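Local coordinates for protein ethylbenzene dehydrogenase beta-subunit (Aromatoleum aromaticum, PDB 2IVF) that carries three SF4 clusters and one F3S cluster as the iron-sulfur subunit of a three-chain enzyme, and probably passes electrons between its partner subunits, at residues K252-A257 and S326-L331; E49-N54 and A198-P203; V56-G61 and P142-L147; L258-E263 and G300-E305. One frame throughout, in Å; residues are numbered along the deposited sequence.

Contact 1 (K252-A257 and S326-L331)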
# COMPACT_ATOMS: atom_id res chain seq x y z
N LYS B 252 24.30 -7.62 21.48
CA LYS B 252 25.37 -7.88 22.43
C LYS B 252 26.72 -8.15 21.80
O LYS B 252 27.73 -7.76 22.36
CB LYS B 252 25.02 -9.05 23.35
CG LYS B 252 23.77 -8.88 24.19
CD LYS B 252 23.79 -7.65 25.06
CE LYS B 252 24.80 -7.75 26.14
NZ LYS B 252 24.54 -6.63 27.11
N LYS B 253 26.77 -8.85 20.67
CA LYS B 253 28.04 -9.27 20.08
C LYS B 253 28.55 -8.19 19.11
O LYS B 253 29.57 -7.56 19.35
CB LYS B 253 27.87 -10.63 19.39
CG LYS B 253 29.12 -11.23 18.63
CD LYS B 253 28.69 -12.56 17.92
CE LYS B 253 29.78 -13.22 17.14
NZ LYS B 253 29.27 -14.43 16.40
N TRP B 254 27.81 -7.96 18.04
CA TRP B 254 28.16 -6.93 17.07
C TRP B 254 27.85 -5.54 17.59
O TRP B 254 28.44 -4.55 17.12
CB TRP B 254 27.41 -7.17 15.76
CG TRP B 254 28.02 -8.26 15.01
CD1 TRP B 254 27.67 -9.57 15.07
CD2 TRP B 254 29.13 -8.17 14.10
NE1 TRP B 254 28.50 -10.30 14.26
CE2 TRP B 254 29.41 -9.46 13.65
CE3 TRP B 254 29.92 -7.11 13.63
CZ2 TRP B 254 30.44 -9.75 12.73
CZ3 TRP B 254 30.93 -7.38 12.70
CH2 TRP B 254 31.20 -8.69 12.28
N LYS B 255 26.87 -5.46 18.48
CA LYS B 255 26.41 -4.21 19.10
C LYS B 255 26.01 -3.18 18.04
O LYS B 255 26.41 -2.02 18.13
CB LYS B 255 27.46 -3.63 20.04
CG LYS B 255 28.07 -4.66 20.97
CD LYS B 255 28.99 -4.08 22.04
CE LYS B 255 29.55 -5.20 22.96
NZ LYS B 255 30.59 -6.20 22.37
N VAL B 256 25.22 -3.60 17.07
CA VAL B 256 24.78 -2.70 15.98
C VAL B 256 23.33 -2.30 16.12
O VAL B 256 22.81 -1.52 15.35
CB VAL B 256 25.00 -3.35 14.58
CG1 VAL B 256 26.50 -3.41 14.27
CG2 VAL B 256 24.33 -4.72 14.51
N ALA B 257 22.66 -2.88 17.13
CA ALA B 257 21.26 -2.63 17.37
C ALA B 257 21.21 -1.82 18.69
O ALA B 257 21.69 -2.27 19.73
CB ALA B 257 20.49 -3.95 17.45
N SER B 326 30.64 -11.97 5.82
CA SER B 326 30.39 -11.23 7.03
C SER B 326 29.27 -11.87 7.79
O SER B 326 28.16 -11.96 7.30
CB SER B 326 30.03 -9.77 6.70
OG SER B 326 29.52 -9.12 7.84
N GLU B 327 29.53 -12.32 9.01
CA GLU B 327 28.44 -12.79 9.86
C GLU B 327 27.37 -11.75 10.02
O GLU B 327 26.17 -12.06 10.08
CB GLU B 327 28.94 -13.21 11.23
CG GLU B 327 27.81 -13.62 12.16
CD GLU B 327 28.26 -13.88 13.59
OE1 GLU B 327 29.10 -13.13 14.11
OE2 GLU B 327 27.73 -14.84 14.20
N LEU B 328 27.79 -10.48 10.08
CA LEU B 328 26.86 -9.42 10.36
C LEU B 328 25.91 -9.29 9.22
O LEU B 328 24.70 -9.23 9.42
CB LEU B 328 27.54 -8.07 10.60
CG LEU B 328 26.55 -6.92 10.85
CD1 LEU B 328 25.63 -7.17 12.09
CD2 LEU B 328 27.27 -5.61 10.99
N MET B 329 26.44 -9.24 8.01
CA MET B 329 25.57 -9.17 6.86
C MET B 329 24.71 -10.41 6.71
O MET B 329 23.59 -10.30 6.29
CB MET B 329 26.35 -8.85 5.60
CG MET B 329 27.03 -7.48 5.73
SD MET B 329 25.84 -6.13 5.60
CE MET B 329 26.23 -5.09 7.02
N ASP B 330 25.23 -11.57 7.08
CA ASP B 330 24.44 -12.79 7.03
C ASP B 330 23.23 -12.68 7.95
O ASP B 330 22.11 -13.06 7.60
CB ASP B 330 25.30 -13.97 7.48
CG ASP B 330 26.32 -14.43 6.44
OD1 ASP B 330 26.25 -14.10 5.26
OD2 ASP B 330 27.22 -15.21 6.83
N LEU B 331 23.48 -12.14 9.15
CA LEU B 331 22.45 -11.93 10.18
C LEU B 331 21.42 -10.92 9.72
O LEU B 331 20.23 -11.11 9.93
CB LEU B 331 23.08 -11.47 11.49
CG LEU B 331 23.93 -12.49 12.22
CD1 LEU B 331 24.65 -11.82 13.39
CD2 LEU B 331 23.04 -13.65 12.68
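Glu327 OE1 is gripped by two donors from the other segment. Lys253 NZ is 2.6 Å from Glu327 OE1. Trp254 NE1 donates to the same OE1 at 2.9 Å. Lys253 and Glu327 meet tip to tip in a forked salt bridge, because Lys253 NZ also bonds Glu327 OE2 at 2.7 Å. Both oxygens offer NZ their syn lone pairs. The indole N-H comes from above the carboxylate plane, 49° out of it, while OE1 stays near the plane of the indole.

The contact joins the first turn of helix 327-333 to the end of helix 246-253 and the chain that follows it. Ser326 is the N-cap of helix 327-333. Its OG accepts from Met329 N at 3.1 Å, nearly straight, and weakly from Leu328 N. Ser326 OG also bonds Glu316 of helix 306-321. Glu327 CG is anti to its backbone N (chi1 177°), and the chain beyond it is extended, which carries the carboxylate out to the two donors. The positive charge of Lys253 and the indole N-H probably favour the ionised form of Glu327.

Beside the salt bridge, the Trp254 ring takes a CH-pi contact. Leu328 CB sits over the centre of its six-membered ring, 3.7 Å from the centroid. Leu331 CD1 meets the ring obliquely, near Trp254 CD1. Val256 and Leu328 pass alongside, pointing opposite ways. Val256 also packs on Val312 of helix 306-321. One branch of Leu328, CD1, lies 3.7 Å from Val256 CG2, and the other, CD2, faces Val256 CG1.

Contact 2 (E49-N54 and A198-P203). With SF4 (iron/sulfur cluster), chain U; SF4 (iron/sulfur cluster), chain S.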
# COMPACT_ATOMS: atom_id res chain seq x y z
N GLU B 49 -9.50 1.28 19.74
CA GLU B 49 -9.40 1.56 18.31
C GLU B 49 -8.35 2.58 17.96
O GLU B 49 -7.73 2.48 16.92
CB GLU B 49 -10.76 2.05 17.79
CG GLU B 49 -11.88 1.07 17.94
CD GLU B 49 -12.84 1.40 19.07
OE1 GLU B 49 -12.39 1.95 20.11
OE2 GLU B 49 -14.03 1.11 18.88
N HIS B 50 -8.14 3.55 18.84
CA HIS B 50 -7.07 4.51 18.68
C HIS B 50 -5.67 3.96 18.97
O HIS B 50 -4.71 4.63 18.71
CB HIS B 50 -7.27 5.69 19.61
CG HIS B 50 -7.23 5.34 21.07
ND1 HIS B 50 -8.25 4.67 21.70
CD2 HIS B 50 -6.26 5.53 22.01
CE1 HIS B 50 -7.94 4.49 22.98
NE2 HIS B 50 -6.75 5.03 23.20
N MET B 51 -5.58 2.79 19.62
CA MET B 51 -4.30 2.31 20.07
C MET B 51 -3.56 1.63 18.95
O MET B 51 -4.09 0.68 18.33
CB MET B 51 -4.49 1.30 21.18
CG MET B 51 -5.30 1.79 22.36
SD MET B 51 -5.48 0.45 23.57
CE MET B 51 -6.45 1.26 24.87
N ARG B 52 -2.35 2.10 18.70
CA ARG B 52 -1.41 1.45 17.78
C ARG B 52 -0.24 1.00 18.59
O ARG B 52 0.80 1.66 18.65
CB ARG B 52 -0.99 2.41 16.65
CG ARG B 52 -2.05 2.58 15.60
CD ARG B 52 -3.01 3.71 15.97
NE ARG B 52 -4.02 3.93 14.94
CZ ARG B 52 -4.91 4.90 14.99
NH1 ARG B 52 -4.96 5.70 16.03
NH2 ARG B 52 -5.78 5.07 14.01
N TRP B 53 -0.44 -0.13 19.26
CA TRP B 53 0.59 -0.69 20.14
C TRP B 53 1.85 -0.90 19.32
O TRP B 53 2.92 -0.59 19.78
CB TRP B 53 0.17 -1.99 20.76
CG TRP B 53 -1.00 -1.96 21.67
CD1 TRP B 53 -1.59 -0.86 22.25
CD2 TRP B 53 -1.67 -3.11 22.20
NE1 TRP B 53 -2.58 -1.27 23.08
CE2 TRP B 53 -2.65 -2.64 23.09
CE3 TRP B 53 -1.51 -4.49 22.03
CZ2 TRP B 53 -3.51 -3.49 23.75
CZ3 TRP B 53 -2.33 -5.33 22.70
CH2 TRP B 53 -3.32 -4.83 23.57
N ASN B 54 1.70 -1.39 18.09
CA ASN B 54 2.76 -1.32 17.13
C ASN B 54 2.45 -0.13 16.27
O ASN B 54 1.35 -0.04 15.69
CB ASN B 54 2.86 -2.56 16.23
CG ASN B 54 3.96 -2.41 15.22
OD1 ASN B 54 5.02 -2.98 15.38
ND2 ASN B 54 3.73 -1.57 14.18
N ALA B 198 3.87 4.56 25.52
CA ALA B 198 3.55 3.22 25.02
C ALA B 198 2.45 2.53 25.88
O ALA B 198 2.23 1.33 25.79
CB ALA B 198 4.81 2.37 24.96
N ILE B 199 1.78 3.30 26.73
CA ILE B 199 0.59 2.82 27.42
C ILE B 199 -0.52 3.77 27.04
O ILE B 199 -0.29 4.99 26.96
CB ILE B 199 0.73 2.82 28.96
CG1 ILE B 199 1.95 2.08 29.44
CG2 ILE B 199 -0.51 2.22 29.61
CD1 ILE B 199 1.95 1.74 31.00
N TYR B 200 -1.72 3.22 26.83
CA TYR B 200 -2.84 3.89 26.20
C TYR B 200 -4.13 3.68 26.99
O TYR B 200 -4.50 2.56 27.29
CB TYR B 200 -3.08 3.35 24.77
CG TYR B 200 -1.85 3.37 23.91
CD1 TYR B 200 -1.54 4.47 23.14
CD2 TYR B 200 -0.94 2.32 23.95
CE1 TYR B 200 -0.35 4.52 22.39
CE2 TYR B 200 0.24 2.35 23.21
CZ TYR B 200 0.53 3.44 22.43
OH TYR B 200 1.70 3.48 21.68
N PHE B 201 -4.82 4.76 27.27
CA PHE B 201 -6.06 4.68 27.99
C PHE B 201 -7.14 4.09 27.11
O PHE B 201 -7.26 4.46 25.95
CB PHE B 201 -6.50 6.05 28.46
CG PHE B 201 -7.66 6.03 29.39
CD1 PHE B 201 -7.66 5.22 30.53
CD2 PHE B 201 -8.74 6.85 29.16
CE1 PHE B 201 -8.73 5.22 31.38
CE2 PHE B 201 -9.80 6.88 30.03
CZ PHE B 201 -9.80 6.06 31.14
N ASN B 202 -7.92 3.19 27.70
CA ASN B 202 -9.13 2.62 27.07
C ASN B 202 -10.31 3.28 27.81
O ASN B 202 -10.60 2.97 28.96
CB ASN B 202 -9.13 1.11 27.23
CG ASN B 202 -10.36 0.45 26.67
OD1 ASN B 202 -11.44 1.03 26.67
ND2 ASN B 202 -10.21 -0.78 26.19
N PRO B 203 -10.95 4.25 27.16
CA PRO B 203 -12.02 5.00 27.78
C PRO B 203 -13.30 4.23 27.95
O PRO B 203 -14.20 4.72 28.60
CB PRO B 203 -12.22 6.18 26.83
CG PRO B 203 -11.74 5.75 25.56
CD PRO B 203 -10.68 4.71 25.79
FE1 SF4 U . 3.07 -5.93 21.01
FE2 SF4 U . 1.14 -5.78 19.23
FE3 SF4 U . 3.64 -6.41 18.45
FE4 SF4 U . 2.21 -8.25 19.80
S1 SF4 U . 1.74 -7.43 17.71
S2 SF4 U . 4.36 -7.64 20.26
S3 SF4 U . 0.98 -6.90 21.24
S4 SF4 U . 2.90 -4.38 19.36
FE1 SF4 S . 6.77 2.54 28.59
FE2 SF4 S . 6.52 0.81 30.56
FE3 SF4 S . 8.85 0.92 29.11
FE4 SF4 S . 6.58 -0.07 27.93
S1 SF4 S . 7.73 -0.98 29.72
S2 SF4 S . 8.05 1.48 27.05
S3 SF4 S . 4.99 1.17 28.94
S4 SF4 S . 8.03 2.55 30.52
O HOH W 1 3.20 1.22 21.84
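Met51 lies alongside Tyr200, and the two side chains run in opposing directions. From CB, the Met51 chain turns so that CG is anti to the carbonyl carbon (chi1 -55°). Met51 CG then meets Tyr200 CB at 3.6 Å. It also lies over one face of the His50 ring, toward the rim. Next, Met51 SD takes a weak bond from Trp53 NE1 at 3.4 Å. The chain is extended to its methyl, which ends among the backbone and side-chain atoms of the strand. Met51 CE is 3.4 Å from Tyr200 O and 3.6 Å from Asn202 CB.

His50 NE2 makes a weak bond to Phe201 O at 2.9 Å, with the oxygen near the ring plane. Trp53 CD1 packs obliquely on Tyr200 CD2 at 3.7 Å. The two ring planes are 29° apart and hardly overlap. A water bridges Trp53 O and Tyr200 OH. Outside the pair, Trp53 also meets the ring of Trp42.

Two clusters lie near the Trp53 and Ala198 end. Trp53 CE3 is 3.6 Å from S3 of the chain U SF4. Ile199 CG1 is 3.2 Å from S3 of the chain S SF4. The buried packing thus joins the walls of two cluster pockets in a protein of the 4Fe-4S dicluster, bacterial ferredoxin type.

Contact 3 (V56-G61 and P142-L147)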
# COMPACT_ATOMS: atom_id res chain seq x y z
N VAL B 56 4.08 2.85 13.42
CA VAL B 56 5.15 3.18 12.46
C VAL B 56 4.96 4.55 11.91
O VAL B 56 3.90 4.87 11.39
CB VAL B 56 5.24 2.19 11.28
CG1 VAL B 56 6.47 2.50 10.49
CG2 VAL B 56 5.24 0.73 11.72
N THR B 57 5.96 5.42 12.09
CA THR B 57 5.85 6.76 11.55
C THR B 57 7.12 7.14 10.85
O THR B 57 8.14 6.49 10.97
CB THR B 57 5.55 7.79 12.67
OG1 THR B 57 6.57 7.70 13.68
CG2 THR B 57 4.14 7.53 13.32
N THR B 58 7.06 8.25 10.16
CA THR B 58 8.20 8.72 9.38
C THR B 58 9.07 9.57 10.32
O THR B 58 8.56 10.29 11.19
CB THR B 58 7.74 9.49 8.12
OG1 THR B 58 6.96 8.60 7.28
CG2 THR B 58 8.93 10.09 7.29
N TYR B 59 10.37 9.40 10.21
CA TYR B 59 11.31 10.19 10.99
C TYR B 59 12.28 10.93 10.05
O TYR B 59 12.71 10.32 9.04
CB TYR B 59 12.08 9.32 12.01
CG TYR B 59 12.78 10.22 13.00
CD1 TYR B 59 12.16 10.58 14.19
CD2 TYR B 59 13.98 10.82 12.67
CE1 TYR B 59 12.76 11.47 15.06
CE2 TYR B 59 14.60 11.68 13.56
CZ TYR B 59 13.95 12.03 14.74
OH TYR B 59 14.53 12.89 15.62
N PRO B 60 12.60 12.23 10.35
CA PRO B 60 12.00 13.15 11.35
C PRO B 60 10.50 13.24 11.21
O PRO B 60 9.96 13.21 10.06
CB PRO B 60 12.57 14.53 10.96
CG PRO B 60 13.79 14.24 10.24
CD PRO B 60 13.76 12.86 9.72
N GLY B 61 9.84 13.39 12.35
CA GLY B 61 8.39 13.56 12.38
C GLY B 61 7.98 13.78 13.83
O GLY B 61 8.84 13.83 14.72
N PRO B 142 17.10 15.97 1.19
CA PRO B 142 16.08 15.61 2.15
C PRO B 142 16.48 14.24 2.77
O PRO B 142 17.23 13.49 2.18
CB PRO B 142 14.82 15.48 1.27
CG PRO B 142 15.35 15.01 -0.05
CD PRO B 142 16.64 15.79 -0.21
N PHE B 143 16.04 13.96 3.98
CA PHE B 143 16.22 12.62 4.51
C PHE B 143 15.04 12.21 5.37
O PHE B 143 14.35 13.04 5.96
CB PHE B 143 17.50 12.54 5.28
CG PHE B 143 17.49 13.37 6.50
CD1 PHE B 143 17.87 14.70 6.45
CD2 PHE B 143 17.07 12.83 7.69
CE1 PHE B 143 17.88 15.47 7.58
CE2 PHE B 143 17.08 13.64 8.85
CZ PHE B 143 17.45 14.94 8.77
N PHE B 144 14.79 10.91 5.39
CA PHE B 144 13.75 10.33 6.21
C PHE B 144 13.98 8.82 6.15
O PHE B 144 14.65 8.31 5.25
CB PHE B 144 12.36 10.64 5.66
CG PHE B 144 12.07 9.95 4.36
CD1 PHE B 144 11.48 8.71 4.35
CD2 PHE B 144 12.38 10.56 3.13
CE1 PHE B 144 11.25 8.03 3.13
CE2 PHE B 144 12.13 9.90 1.95
CZ PHE B 144 11.57 8.62 1.95
N PHE B 145 13.41 8.15 7.13
CA PHE B 145 13.35 6.70 7.23
C PHE B 145 12.10 6.42 8.06
O PHE B 145 11.50 7.36 8.59
CB PHE B 145 14.61 6.12 7.87
CG PHE B 145 14.94 6.66 9.20
CD1 PHE B 145 15.76 7.77 9.33
CD2 PHE B 145 14.44 6.07 10.37
CE1 PHE B 145 16.10 8.28 10.55
CE2 PHE B 145 14.75 6.60 11.60
CZ PHE B 145 15.61 7.70 11.70
N TYR B 146 11.72 5.14 8.18
CA TYR B 146 10.52 4.76 8.88
C TYR B 146 10.87 4.15 10.21
O TYR B 146 11.86 3.40 10.33
CB TYR B 146 9.70 3.82 8.02
CG TYR B 146 9.32 4.44 6.70
CD1 TYR B 146 8.38 5.46 6.65
CD2 TYR B 146 9.88 4.00 5.50
CE1 TYR B 146 8.04 6.06 5.45
CE2 TYR B 146 9.50 4.57 4.25
CZ TYR B 146 8.57 5.60 4.26
OH TYR B 146 8.20 6.16 3.06
N LEU B 147 10.09 4.50 11.24
CA LEU B 147 10.46 4.15 12.59
C LEU B 147 9.31 3.42 13.29
O LEU B 147 8.31 4.03 13.69
CB LEU B 147 10.83 5.41 13.36
CG LEU B 147 11.24 5.18 14.83
CD1 LEU B 147 12.43 4.21 14.92
CD2 LEU B 147 11.56 6.53 15.57
O HOH W 2 6.57 5.39 15.41
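Tyr59 and Phe145 run alongside each other in one direction from the sheet. Their rings are oblique, with planes 32° apart. Phe145 CG lies between its backbone N and carbonyl carbon (chi1 56°), on the Tyr59 side. Tyr59 CB sits over one face of the Phe145 ring, toward its rim, as a CH-pi contact. Tyr59 CD2 touches Phe145 CZ at 3.7 Å. Leu147 CD2 is more distant, obliquely beside the Tyr59 ring. Helix 295-302 packs on both aromatic rings through Leu301.

The two strands pair antiparallel, as neighbours in a three-stranded sheet of 55-59, 141-149 and 136-138. Thr57-Leu147 and Tyr59-Phe145 are hydrogen-bonded pairs. Leu147 N reaches Thr57 O at 2.8 Å. Tyr59 N gives an almost straight bond to Phe145 O, also 2.8 Å. Thr57 N bonds Leu147 O, and a water that donates to that oxygen also bridges to Thr57 OG1.

On the other face Thr58 and Tyr146, a non-hydrogen-bonded pair, also run side by side. Thr58 OG1 lies at the edge of the Tyr146 ring, 3.3 Å from Tyr146 CE1. The polar ends of both residues bond Asp133, and Tyr146 OH also meets Arg851 of the alpha-subunit. Past the strand, Pro60 follows a cis peptide bond. It crosses Phe143 at about a right angle, with Pro60 CD 3.5 Å from Phe143 CE2.

Contact 4 (L258-E263 and G300-E305)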
# COMPACT_ATOMS: atom_id res chain seq x y z
N LEU B 258 20.73 -0.58 18.59
CA LEU B 258 20.79 0.40 19.65
C LEU B 258 19.42 0.77 20.20
O LEU B 258 18.44 0.85 19.48
CB LEU B 258 21.46 1.68 19.14
CG LEU B 258 22.83 1.51 18.52
CD1 LEU B 258 23.28 2.81 17.87
CD2 LEU B 258 23.88 0.96 19.53
N PRO B 259 19.37 1.09 21.50
CA PRO B 259 18.14 1.45 22.13
C PRO B 259 17.63 2.80 21.72
O PRO B 259 18.40 3.73 21.44
CB PRO B 259 18.50 1.49 23.62
CG PRO B 259 19.90 1.80 23.67
CD PRO B 259 20.49 1.10 22.45
N LEU B 260 16.31 2.91 21.69
CA LEU B 260 15.70 4.20 21.41
C LEU B 260 15.62 5.05 22.70
O LEU B 260 15.03 4.64 23.71
CB LEU B 260 14.34 4.01 20.70
CG LEU B 260 13.47 5.26 20.48
CD1 LEU B 260 14.09 6.18 19.44
CD2 LEU B 260 12.01 4.85 20.06
N HIS B 261 16.25 6.21 22.68
CA HIS B 261 16.15 7.15 23.78
C HIS B 261 16.51 6.50 25.14
O HIS B 261 15.78 6.64 26.12
CB HIS B 261 14.74 7.76 23.85
CG HIS B 261 14.46 8.81 22.81
ND1 HIS B 261 15.24 9.94 22.65
CD2 HIS B 261 13.44 8.94 21.94
CE1 HIS B 261 14.71 10.71 21.71
NE2 HIS B 261 13.63 10.11 21.25
N ALA B 262 17.65 5.83 25.20
CA ALA B 262 18.15 5.24 26.45
C ALA B 262 18.30 6.29 27.55
O ALA B 262 18.31 5.95 28.76
CB ALA B 262 19.47 4.55 26.21
N GLU B 263 18.46 7.57 27.16
CA GLU B 263 18.59 8.66 28.13
C GLU B 263 17.32 8.88 28.94
O GLU B 263 17.37 9.56 29.96
CB GLU B 263 19.05 9.99 27.52
CG GLU B 263 18.04 10.72 26.70
CD GLU B 263 17.85 10.15 25.30
OE1 GLU B 263 18.44 9.10 24.95
OE2 GLU B 263 17.12 10.80 24.53
N GLY B 300 20.54 11.55 18.47
CA GLY B 300 19.47 11.98 19.32
C GLY B 300 18.54 10.84 19.68
O GLY B 300 18.01 10.79 20.80
N LEU B 301 18.36 9.91 18.73
CA LEU B 301 17.50 8.77 18.90
C LEU B 301 18.21 7.56 19.48
O LEU B 301 17.67 6.88 20.33
CB LEU B 301 16.95 8.35 17.56
CG LEU B 301 15.97 9.32 16.91
CD1 LEU B 301 15.42 8.69 15.68
CD2 LEU B 301 14.88 9.76 17.93
N PHE B 302 19.42 7.29 19.03
CA PHE B 302 20.05 6.00 19.33
C PHE B 302 21.35 6.08 20.08
O PHE B 302 21.98 5.05 20.33
CB PHE B 302 20.24 5.22 18.03
CG PHE B 302 18.98 5.06 17.27
CD1 PHE B 302 17.90 4.43 17.84
CD2 PHE B 302 18.85 5.60 15.98
CE1 PHE B 302 16.72 4.32 17.13
CE2 PHE B 302 17.70 5.49 15.30
CZ PHE B 302 16.62 4.84 15.87
N GLY B 303 21.74 7.29 20.47
CA GLY B 303 22.88 7.50 21.32
C GLY B 303 24.21 7.67 20.62
O GLY B 303 24.28 7.63 19.38
N PRO B 304 25.28 7.81 21.40
CA PRO B 304 26.62 8.12 20.93
C PRO B 304 27.30 6.99 20.16
O PRO B 304 28.33 7.22 19.56
CB PRO B 304 27.42 8.33 22.22
CG PRO B 304 26.72 7.46 23.22
CD PRO B 304 25.27 7.63 22.88
N GLU B 305 26.74 5.79 20.17
CA GLU B 305 27.36 4.68 19.44
C GLU B 305 27.01 4.66 17.97
O GLU B 305 27.52 3.85 17.24
CB GLU B 305 27.01 3.36 20.11
CG GLU B 305 27.65 3.32 21.53
CD GLU B 305 27.40 2.07 22.28
OE1 GLU B 305 26.86 1.11 21.69
OE2 GLU B 305 27.77 2.05 23.50
O HOH W 3 19.38 8.51 22.54
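His261 meets Leu301 through its backbone and its ring. His261 N donates to Leu301 O at 2.8 Å, nearly straight. His261 CG is anti to the carbonyl carbon (chi1 -76°), and one ring face lies against Leu301 CA. Leu301 CD2 touches His261 NE2 at 3.6 Å. That nitrogen also bonds Glu69.

Glu263 folds back to the same ring. Its chain bends at chi2 (-78°), and OE2 accepts from His261 ND1 at 2.8 Å. The approach is on the syn side, 30° out of the carboxylate plane. This bond and the one between NE2 and Glu69 probably fix the rotation of the imidazole.

Phe302 holds its ring against Leu301 CB, which lies over the centre of one face. Pro259 O comes to the ring edge, 3.7 Å from Phe302 CD1. Leu260 CD1 meets Phe302 CE1 obliquely at 4.0 Å. Leu258 CD1 packs on Phe302 CB at 3.9 Å, while its CD2 lies near Glu305, whose OE1 is salt-bridged to Arg308.

At the positive phi and extended psi of Gly303, a CB would jam against the preceding carbonyl O. The site is a helix C-terminus ended by glycine and packed against edge strand 258-259 of the mixed sheet.

Overall arrangement
Along the chain, contact 3 is nested in the loop closed by contact 2. Contact 4 is nested in the loop closed by contact 1. These two follow contacts 2 and 3. Contacts 2 and 3 adjoin in sequence, with centres 21 Å apart. Contacts 1 and 4 adjoin where helix 246-253 leads into strand 258-259, with centres 18 Å apart. Contacts 3 and 4 touch: Leu301 CD1 lies 3.8 Å from Tyr59 CE2, so the end of helix 295-302 packs on the three-stranded sheet. Contacts 1 and 2 lie on opposite sides of the chain's centre, about 33 Å between centres. Contacts 2 and 3 hold cluster-pocket residues, whereas contact 1 ties helix 246-253 to helix 327-333 near the C-terminus.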